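Long-range contact in 7,8-dihydro-6-hydroxymethylpterin pyrophosphokinase-dihydropteroate synthase (Plasmodium falciparum, PDB 6JWS), which probably catalyses two consecutive steps of folate biosynthesis, pyrophosphorylation of 6-hydroxymethyl-7,8-dihydropterin by ATP and condensation of the resulting diphosphate with 4-aminobenzoate to 7,8-dihydropteroate: residues L671-I685 against E692-D704. The protein carries 1 engineered substitution. Numbering follows the deposited sequence.
Sequences LAIASYSYYKKVDLI and ETKSVLDVLTKID. With MG (magnesium ion), chain O.
Y678 packs as a knob into the hole formed by L697, L700, T701 and D704, an example of knobs-into-holes packing by an aromatic side chain. CG lies anti to the backbone N (chi1 172°), which sends the ring past L697 and L700 to D704. CB of L700 lies over one face, a CH-pi contact 3.9 Å from the ring centroid, while T701 OG1, itself bonded to L697 O, approaches CE1 obliquely.

Of the van der Waals contacts, L671 CD2 rests on the backbone where E692 meets T693, and also touches V696 CG2. L700 CD1 packs against CA of S675, whose hydroxyl bonds to S675 of the second subunit. I685 CD1 and T693 CG2 meet tip to tip at a tight 3.5 Å, joining the strand to the helix.

The polar links between the segments lie toward the C-terminal end of helix 692-704. Y678 OH donates to D704 OD2 at 2.6 Å, reaching the anti side of the carboxylate, 24° out of its plane. A water 2.6 Å from Y679 OH donates to the carbonyl O of L700, linking the second tyrosine to the same helix.

At the other end, E692 OE2 binds magnesium at 2.2 Å, together with D689 OD1, the backbone O of M648 and two waters. The helices cross at -40°, with strand 684-687 between them in sequence: this helix-strand-helix unit, its strand set between 390-396 and 603-604, completes the TIM barrel of the dihydropteroate synthase domain and lies against the second subunit.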
ATOM      1  N   LEU B 671      -9.430   6.464   8.881  1.00 10.07           N
ATOM      2  CA  LEU B 671      -9.615   6.000   7.505  1.00 10.41           C
ATOM      3  C   LEU B 671      -8.258   5.696   6.863  1.00 10.53           C
ATOM      4  O   LEU B 671      -8.151   4.825   5.997  1.00 11.16           O
ATOM      5  CB  LEU B 671     -10.375   7.044   6.684  1.00 10.14           C
ATOM      6  CG  LEU B 671     -11.812   7.345   7.103  1.00 10.28           C
ATOM      7  CD1 LEU B 671     -12.351   8.537   6.294  1.00 10.08           C
ATOM      8  CD2 LEU B 671     -12.696   6.126   6.922  1.00  9.70           C
ATOM      9  N   ALA B 672      -7.222   6.413   7.304  1.00 10.50           N
ATOM     10  CA  ALA B 672      -5.847   6.081   6.951  1.00 11.13           C
ATOM     11  C   ALA B 672      -5.506   4.659   7.429  1.00 11.58           C
ATOM     12  O   ALA B 672      -4.869   3.890   6.705  1.00 12.02           O
ATOM     13  CB  ALA B 672      -4.913   7.118   7.549  1.00 10.79           C
ATOM     14  N   ILE B 673      -5.941   4.296   8.651  1.00 11.21           N
ATOM     15  CA  ILE B 673      -5.651   2.965   9.179  1.00 10.04           C
ATOM     16  C   ILE B 673      -6.516   1.919   8.475  1.00  9.54           C
ATOM     17  O   ILE B 673      -6.089   0.780   8.281  1.00  9.19           O
ATOM     18  CB  ILE B 673      -5.759   2.929  10.717  1.00 10.51           C
ATOM     19  CG1 ILE B 673      -4.766   3.921  11.337  1.00 10.78           C
ATOM     20  CG2 ILE B 673      -5.518   1.507  11.239  1.00 10.15           C
ATOM     21  CD1 ILE B 673      -4.903   4.092  12.833  1.00 11.37           C
ATOM     22  N   ALA B 674      -7.717   2.320   8.044  1.00  9.07           N
ATOM     23  CA  ALA B 674      -8.523   1.442   7.197  1.00  9.13           C
ATOM     24  C   ALA B 674      -7.759   1.067   5.924  1.00  9.23           C
ATOM     25  O   ALA B 674      -7.793  -0.093   5.508  1.00  9.27           O
ATOM     26  CB  ALA B 674      -9.860   2.071   6.864  1.00  8.61           C
ATOM     27  N   SER B 675      -7.062   2.051   5.327  1.00  9.06           N
ATOM     28  CA  SER B 675      -6.313   1.845   4.085  1.00  9.33           C
ATOM     29  C   SER B 675      -5.150   0.892   4.319  1.00  9.03           C
ATOM     30  O   SER B 675      -4.957  -0.047   3.549  1.00  8.74           O
ATOM     31  CB  SER B 675      -5.760   3.132   3.532  1.00  8.97           C
ATOM     32  OG  SER B 675      -6.827   4.018   3.297  1.00 10.50           O
ATOM     33  N   TYR B 676      -4.363   1.225   5.348  1.00  8.94           N
ATOM     34  CA  TYR B 676      -3.252   0.411   5.808  1.00  9.40           C
ATOM     35  C   TYR B 676      -3.735  -1.024   6.039  1.00  9.21           C
ATOM     36  O   TYR B 676      -3.116  -1.968   5.559  1.00  9.48           O
ATOM     37  CB  TYR B 676      -2.639   1.029   7.071  1.00  9.27           C
ATOM     38  CG  TYR B 676      -1.465   0.246   7.599  1.00  9.50           C
ATOM     39  CD1 TYR B 676      -0.254   0.264   6.916  1.00  9.04           C
ATOM     40  CD2 TYR B 676      -1.556  -0.490   8.781  1.00  9.21           C
ATOM     41  CE1 TYR B 676       0.834  -0.450   7.376  1.00  9.11           C
ATOM     42  CE2 TYR B 676      -0.465  -1.193   9.273  1.00  8.94           C
ATOM     43  CZ  TYR B 676       0.720  -1.181   8.560  1.00  9.34           C
ATOM     44  OH  TYR B 676       1.808  -1.865   9.002  1.00  9.24           O
ATOM     45  N   SER B 677      -4.880  -1.167   6.714  1.00  9.18           N
ATOM     46  CA  SER B 677      -5.452  -2.465   7.069  1.00  9.36           C
ATOM     47  C   SER B 677      -5.829  -3.251   5.824  1.00  9.38           C
ATOM     48  O   SER B 677      -5.615  -4.463   5.766  1.00  8.94           O
ATOM     49  CB  SER B 677      -6.684  -2.290   7.933  1.00  9.28           C
ATOM     50  OG  SER B 677      -6.304  -1.797   9.213  1.00  9.22           O
ATOM     51  N   TYR B 678      -6.431  -2.535   4.860  1.00  9.61           N
ATOM     52  CA  TYR B 678      -6.782  -3.098   3.572  1.00  9.72           C
ATOM     53  C   TYR B 678      -5.539  -3.675   2.889  1.00  9.87           C
ATOM     54  O   TYR B 678      -5.557  -4.810   2.382  1.00  9.59           O
ATOM     55  CB  TYR B 678      -7.444  -2.046   2.677  1.00 10.02           C
ATOM     56  CG  TYR B 678      -7.640  -2.572   1.278  1.00 10.33           C
ATOM     57  CD1 TYR B 678      -8.756  -3.335   0.958  1.00 10.55           C
ATOM     58  CD2 TYR B 678      -6.669  -2.385   0.308  1.00 10.33           C
ATOM     59  CE1 TYR B 678      -8.922  -3.860  -0.311  1.00 11.21           C
ATOM     60  CE2 TYR B 678      -6.813  -2.910  -0.961  1.00 11.14           C
ATOM     61  CZ  TYR B 678      -7.945  -3.645  -1.269  1.00 11.77           C
ATOM     62  OH  TYR B 678      -8.085  -4.191  -2.509  1.00 13.64           O
ATOM     63  N   TYR B 679      -4.446  -2.898   2.874  1.00  9.96           N
ATOM     64  CA  TYR B 679      -3.240  -3.379   2.203  1.00 10.64           C
ATOM     65  C   TYR B 679      -2.534  -4.484   2.980  1.00 10.63           C
ATOM     66  O   TYR B 679      -1.834  -5.292   2.379  1.00 11.33           O
ATOM     67  CB  TYR B 679      -2.255  -2.257   1.887  1.00 10.69           C
ATOM     68  CG  TYR B 679      -2.758  -1.391   0.774  1.00 11.82           C
ATOM     69  CD1 TYR B 679      -3.009  -1.932  -0.470  1.00 11.92           C
ATOM     70  CD2 TYR B 679      -3.003  -0.046   0.971  1.00 12.06           C
ATOM     71  CE1 TYR B 679      -3.494  -1.153  -1.501  1.00 13.11           C
ATOM     72  CE2 TYR B 679      -3.484   0.750  -0.049  1.00 13.03           C
ATOM     73  CZ  TYR B 679      -3.732   0.191  -1.288  1.00 13.82           C
ATOM     74  OH  TYR B 679      -4.220   0.968  -2.300  1.00 15.13           O
ATOM     75  N   LYS B 680      -2.705  -4.495   4.303  1.00 10.81           N
ATOM     76  CA  LYS B 680      -2.097  -5.519   5.145  1.00 11.53           C
ATOM     77  C   LYS B 680      -3.007  -6.742   5.239  1.00 11.09           C
ATOM     78  O   LYS B 680      -2.637  -7.721   5.875  1.00 11.47           O
ATOM     79  CB  LYS B 680      -1.775  -4.954   6.538  1.00 11.41           C
ATOM     80  CG  LYS B 680      -0.565  -4.030   6.577  1.00 12.86           C
ATOM     81  CD  LYS B 680       0.677  -4.679   5.991  1.00 14.47           C
ATOM     82  CE  LYS B 680       1.936  -3.834   5.979  1.00 17.75           C
ATOM     83  NZ  LYS B 680       3.159  -4.699   5.978  1.00 21.25           N
ATOM     84  N   LYS B 681      -4.210  -6.643   4.659  1.00 10.96           N
ATOM     85  CA  LYS B 681      -5.154  -7.749   4.537  1.00 11.50           C
ATOM     86  C   LYS B 681      -5.735  -8.156   5.890  1.00 11.12           C
ATOM     87  O   LYS B 681      -6.105  -9.313   6.071  1.00 11.30           O
ATOM     88  CB  LYS B 681      -4.538  -8.920   3.773  1.00 13.61           C
ATOM     89  CG  LYS B 681      -4.041  -8.548   2.378  1.00 16.51           C
ATOM     90  CD  LYS B 681      -3.454  -9.691   1.592  1.00 20.86           C
ATOM     91  CE  LYS B 681      -3.503  -9.423   0.098  1.00 23.28           C
ATOM     92  NZ  LYS B 681      -2.373 -10.100  -0.575  1.00 27.97           N
ATOM     93  N   VAL B 682      -5.850  -7.187   6.809  1.00  9.53           N
ATOM     94  CA  VAL B 682      -6.556  -7.375   8.062  1.00  9.17           C
ATOM     95  C   VAL B 682      -7.963  -7.897   7.748  1.00  9.00           C
ATOM     96  O   VAL B 682      -8.645  -7.376   6.877  1.00  9.20           O
ATOM     97  CB  VAL B 682      -6.614  -6.049   8.846  1.00  8.40           C
ATOM     98  CG1 VAL B 682      -7.388  -6.213  10.142  1.00  8.20           C
ATOM     99  CG2 VAL B 682      -5.223  -5.506   9.100  1.00  8.20           C
ATOM    100  N   ASP B 683      -8.390  -8.935   8.460  1.00  8.86           N
ATOM    101  CA  ASP B 683      -9.642  -9.616   8.167  1.00  8.84           C
ATOM    102  C   ASP B 683     -10.871  -8.836   8.642  1.00  8.78           C
ATOM    103  O   ASP B 683     -11.898  -8.855   7.968  1.00  9.28           O
ATOM    104  CB  ASP B 683      -9.592 -11.032   8.727  1.00  8.82           C
ATOM    105  CG  ASP B 683      -8.402 -11.802   8.168  1.00  9.08           C
ATOM    106  OD1 ASP B 683      -8.481 -12.227   6.984  1.00  9.37           O
ATOM    107  OD2 ASP B 683      -7.407 -11.958   8.903  1.00  8.71           O
ATOM    108  N   LEU B 684     -10.809  -8.190   9.810  1.00  8.73           N
ATOM    109  CA  LEU B 684     -11.955  -7.419  10.288  1.00  8.98           C
ATOM    110  C   LEU B 684     -11.449  -6.156  10.969  1.00  9.13           C
ATOM    111  O   LEU B 684     -10.443  -6.208  11.688  1.00  9.07           O
ATOM    112  CB  LEU B 684     -12.823  -8.215  11.271  1.00  8.75           C
ATOM    113  CG  LEU B 684     -13.460  -9.499  10.721  1.00  9.60           C
ATOM    114  CD1 LEU B 684     -12.571 -10.702  11.034  1.00  9.99           C
ATOM    115  CD2 LEU B 684     -14.848  -9.742  11.301  1.00  9.26           C
ATOM    116  N   ILE B 685     -12.171  -5.050  10.739  1.00  8.62           N
ATOM    117  CA  ILE B 685     -11.879  -3.804  11.421  1.00  8.93           C
ATOM    118  C   ILE B 685     -13.167  -3.317  12.093  1.00  9.50           C
ATOM    119  O   ILE B 685     -14.271  -3.380  11.516  1.00  9.75           O
ATOM    120  CB  ILE B 685     -11.240  -2.766  10.462  1.00  8.79           C
ATOM    121  CG1 ILE B 685     -12.141  -2.471   9.253  1.00  8.65           C
ATOM    122  CG2 ILE B 685      -9.855  -3.231   9.997  1.00  8.49           C
ATOM    123  CD1 ILE B 685     -11.674  -1.310   8.369  1.00  8.54           C
ATOM    124  N   GLU B 692     -18.098   5.874   6.019  1.00 13.25           N
ATOM    125  CA  GLU B 692     -16.810   6.428   5.645  1.00 13.33           C
ATOM    126  C   GLU B 692     -15.837   5.297   5.287  1.00 13.51           C
ATOM    127  O   GLU B 692     -15.166   5.342   4.262  1.00 13.19           O
ATOM    128  CB  GLU B 692     -16.288   7.281   6.801  1.00 13.94           C
ATOM    129  CG  GLU B 692     -17.169   8.478   7.136  1.00 14.59           C
ATOM    130  CD  GLU B 692     -18.243   8.259   8.198  1.00 16.13           C
ATOM    131  OE1 GLU B 692     -18.971   7.242   8.135  1.00 15.07           O
ATOM    132  OE2 GLU B 692     -18.337   9.108   9.115  1.00 17.62           O
ATOM    133  N   THR B 693     -15.775   4.262   6.136  1.00 13.44           N
ATOM    134  CA  THR B 693     -14.832   3.164   5.986  1.00 13.36           C
ATOM    135  C   THR B 693     -15.144   2.373   4.713  1.00 13.68           C
ATOM    136  O   THR B 693     -14.242   2.022   3.949  1.00 13.24           O
ATOM    137  CB  THR B 693     -14.836   2.287   7.251  1.00 12.70           C
ATOM    138  OG1 THR B 693     -14.544   3.140   8.365  1.00 11.40           O
ATOM    139  CG2 THR B 693     -13.831   1.157   7.190  1.00 12.11           C
ATOM    140  N   LYS B 694     -16.434   2.079   4.498  1.00 14.75           N
ATOM    141  CA  LYS B 694     -16.866   1.354   3.312  1.00 16.00           C
ATOM    142  C   LYS B 694     -16.503   2.118   2.033  1.00 16.00           C
ATOM    143  O   LYS B 694     -16.195   1.496   1.015  1.00 17.03           O
ATOM    144  CB  LYS B 694     -18.380   1.123   3.362  1.00 17.07           C
ATOM    145  CG  LYS B 694     -18.944   0.181   2.303  1.00 18.82           C
ATOM    146  CD  LYS B 694     -18.352  -1.211   2.386  1.00 22.01           C
ATOM    147  CE  LYS B 694     -19.124  -2.258   1.611  1.00 24.15           C
ATOM    148  NZ  LYS B 694     -19.266  -1.888   0.184  1.00 26.14           N
ATOM    149  N   SER B 695     -16.575   3.455   2.077  1.00 14.48           N
ATOM    150  CA  SER B 695     -16.290   4.253   0.897  1.00 14.92           C
ATOM    151  C   SER B 695     -14.821   4.075   0.534  1.00 14.81           C
ATOM    152  O   SER B 695     -14.492   3.933  -0.648  1.00 15.32           O
ATOM    153  CB  SER B 695     -16.615   5.710   1.112  1.00 15.88           C
ATOM    154  OG  SER B 695     -17.988   5.871   1.425  1.00 16.06           O
ATOM    155  N   VAL B 696     -13.967   4.040   1.572  1.00 13.21           N
ATOM    156  CA  VAL B 696     -12.541   3.857   1.405  1.00 12.39           C
ATOM    157  C   VAL B 696     -12.261   2.468   0.845  1.00 12.48           C
ATOM    158  O   VAL B 696     -11.535   2.326  -0.120  1.00 13.21           O
ATOM    159  CB  VAL B 696     -11.756   4.154   2.703  1.00 12.36           C
ATOM    160  CG1 VAL B 696     -10.326   3.612   2.637  1.00 11.27           C
ATOM    161  CG2 VAL B 696     -11.723   5.657   2.990  1.00 11.84           C
ATOM    162  N   LEU B 697     -12.814   1.425   1.461  1.00 12.80           N
ATOM    163  CA  LEU B 697     -12.512   0.077   1.012  1.00 12.46           C
ATOM    164  C   LEU B 697     -13.024  -0.140  -0.420  1.00 12.70           C
ATOM    165  O   LEU B 697     -12.420  -0.888  -1.185  1.00 12.45           O
ATOM    166  CB  LEU B 697     -13.105  -0.932   2.009  1.00 12.30           C
ATOM    167  CG  LEU B 697     -12.583  -0.863   3.456  1.00 12.79           C
ATOM    168  CD1 LEU B 697     -13.253  -1.923   4.315  1.00 12.73           C
ATOM    169  CD2 LEU B 697     -11.070  -1.034   3.540  1.00 11.69           C
ATOM    170  N   ASP B 698     -14.146   0.500  -0.781  1.00 12.96           N
ATOM    171  CA  ASP B 698     -14.718   0.319  -2.113  1.00 13.61           C
ATOM    172  C   ASP B 698     -13.763   0.832  -3.189  1.00 13.09           C
ATOM    173  O   ASP B 698     -13.605   0.182  -4.211  1.00 12.92           O
ATOM    174  CB  ASP B 698     -16.085   0.988  -2.261  1.00 14.96           C
ATOM    175  CG  ASP B 698     -17.233   0.174  -1.662  1.00 16.67           C
ATOM    176  OD1 ASP B 698     -16.992  -0.996  -1.274  1.00 17.19           O
ATOM    177  OD2 ASP B 698     -18.375   0.716  -1.590  1.00 17.55           O
ATOM    178  N   VAL B 699     -13.137   1.989  -2.946  1.00 12.27           N
ATOM    179  CA  VAL B 699     -12.234   2.616  -3.893  1.00 11.64           C
ATOM    180  C   VAL B 699     -10.924   1.832  -3.947  1.00 11.95           C
ATOM    181  O   VAL B 699     -10.377   1.651  -5.030  1.00 11.51           O
ATOM    182  CB  VAL B 699     -11.968   4.081  -3.502  1.00 11.35           C
ATOM    183  CG1 VAL B 699     -10.817   4.698  -4.291  1.00 10.31           C
ATOM    184  CG2 VAL B 699     -13.223   4.926  -3.594  1.00 11.23           C
ATOM    185  N   LEU B 700     -10.405   1.386  -2.786  1.00 11.69           N
ATOM    186  CA  LEU B 700      -9.164   0.616  -2.810  1.00 11.73           C
ATOM    187  C   LEU B 700      -9.373  -0.707  -3.557  1.00 12.15           C
ATOM    188  O   LEU B 700      -8.515  -1.115  -4.339  1.00 11.61           O
ATOM    189  CB  LEU B 700      -8.588   0.437  -1.402  1.00 10.43           C
ATOM    190  CG  LEU B 700      -8.243   1.735  -0.652  1.00 10.62           C
ATOM    191  CD1 LEU B 700      -7.702   1.457   0.740  1.00  9.85           C
ATOM    192  CD2 LEU B 700      -7.227   2.579  -1.417  1.00 10.35           C
ATOM    193  N   THR B 701     -10.536  -1.339  -3.349  1.00 13.02           N
ATOM    194  CA  THR B 701     -10.890  -2.576  -4.030  1.00 14.68           C
ATOM    195  C   THR B 701     -10.952  -2.365  -5.548  1.00 15.89           C
ATOM    196  O   THR B 701     -10.497  -3.225  -6.313  1.00 15.91           O
ATOM    197  CB  THR B 701     -12.189  -3.185  -3.468  1.00 15.43           C
ATOM    198  OG1 THR B 701     -12.023  -3.443  -2.067  1.00 17.21           O
ATOM    199  CG2 THR B 701     -12.525  -4.505  -4.125  1.00 15.17           C
ATOM    200  N   LYS B 702     -11.519  -1.224  -5.981  1.00 16.81           N
ATOM    201  CA  LYS B 702     -11.664  -0.933  -7.397  1.00 17.97           C
ATOM    202  C   LYS B 702     -10.296  -0.723  -8.037  1.00 16.97           C
ATOM    203  O   LYS B 702     -10.055  -1.217  -9.133  1.00 15.68           O
ATOM    204  CB  LYS B 702     -12.539   0.294  -7.662  1.00 20.43           C
ATOM    205  CG  LYS B 702     -13.896  -0.039  -8.251  1.00 26.77           C
ATOM    206  CD  LYS B 702     -13.893  -0.218  -9.751  1.00 30.62           C
ATOM    207  CE  LYS B 702     -15.275  -0.584 -10.270  1.00 34.78           C
ATOM    208  NZ  LYS B 702     -15.244  -1.043 -11.679  1.00 34.18           N
ATOM    209  N   ILE B 703      -9.424   0.033  -7.363  1.00 15.88           N
ATOM    210  CA  ILE B 703      -8.100   0.260  -7.901  1.00 17.42           C
ATOM    211  C   ILE B 703      -7.360  -1.074  -8.044  1.00 20.10           C
ATOM    212  O   ILE B 703      -6.599  -1.249  -8.999  1.00 19.86           O
ATOM    213  CB  ILE B 703      -7.333   1.291  -7.055  1.00 16.42           C
ATOM    214  CG1 ILE B 703      -8.014   2.660  -7.102  1.00 15.57           C
ATOM    215  CG2 ILE B 703      -5.870   1.353  -7.483  1.00 15.62           C
ATOM    216  CD1 ILE B 703      -7.401   3.687  -6.167  1.00 14.69           C
ATOM    217  N   ASP B 704      -7.636  -2.029  -7.137  1.00 22.61           N
ATOM    218  CA  ASP B 704      -6.925  -3.300  -7.111  1.00 27.02           C
ATOM    219  C   ASP B 704      -7.457  -4.302  -8.131  1.00 28.98           C
ATOM    220  O   ASP B 704      -6.783  -5.289  -8.403  1.00 32.05           O
ATOM    221  CB  ASP B 704      -7.015  -3.972  -5.743  1.00 30.85           C
ATOM    222  CG  ASP B 704      -5.741  -3.884  -4.929  1.00 34.75           C
ATOM    223  OD1 ASP B 704      -4.718  -3.417  -5.472  1.00 36.31           O
ATOM    224  OD2 ASP B 704      -5.784  -4.292  -3.755  1.00 42.39           O
TER
HETATM  225 MG    MG O 807     -19.407   9.307  11.011  1.00 12.45          MG
HETATM  226  O   HOH W   1      -5.743  -0.157  -4.042  1.00 13.71           O
HETATM  227  O   HOH W   2     -20.870  10.741   9.764  1.00 42.67           O
HETATM  228  O   HOH W   3     -20.392   7.639  10.028  1.00 17.43           O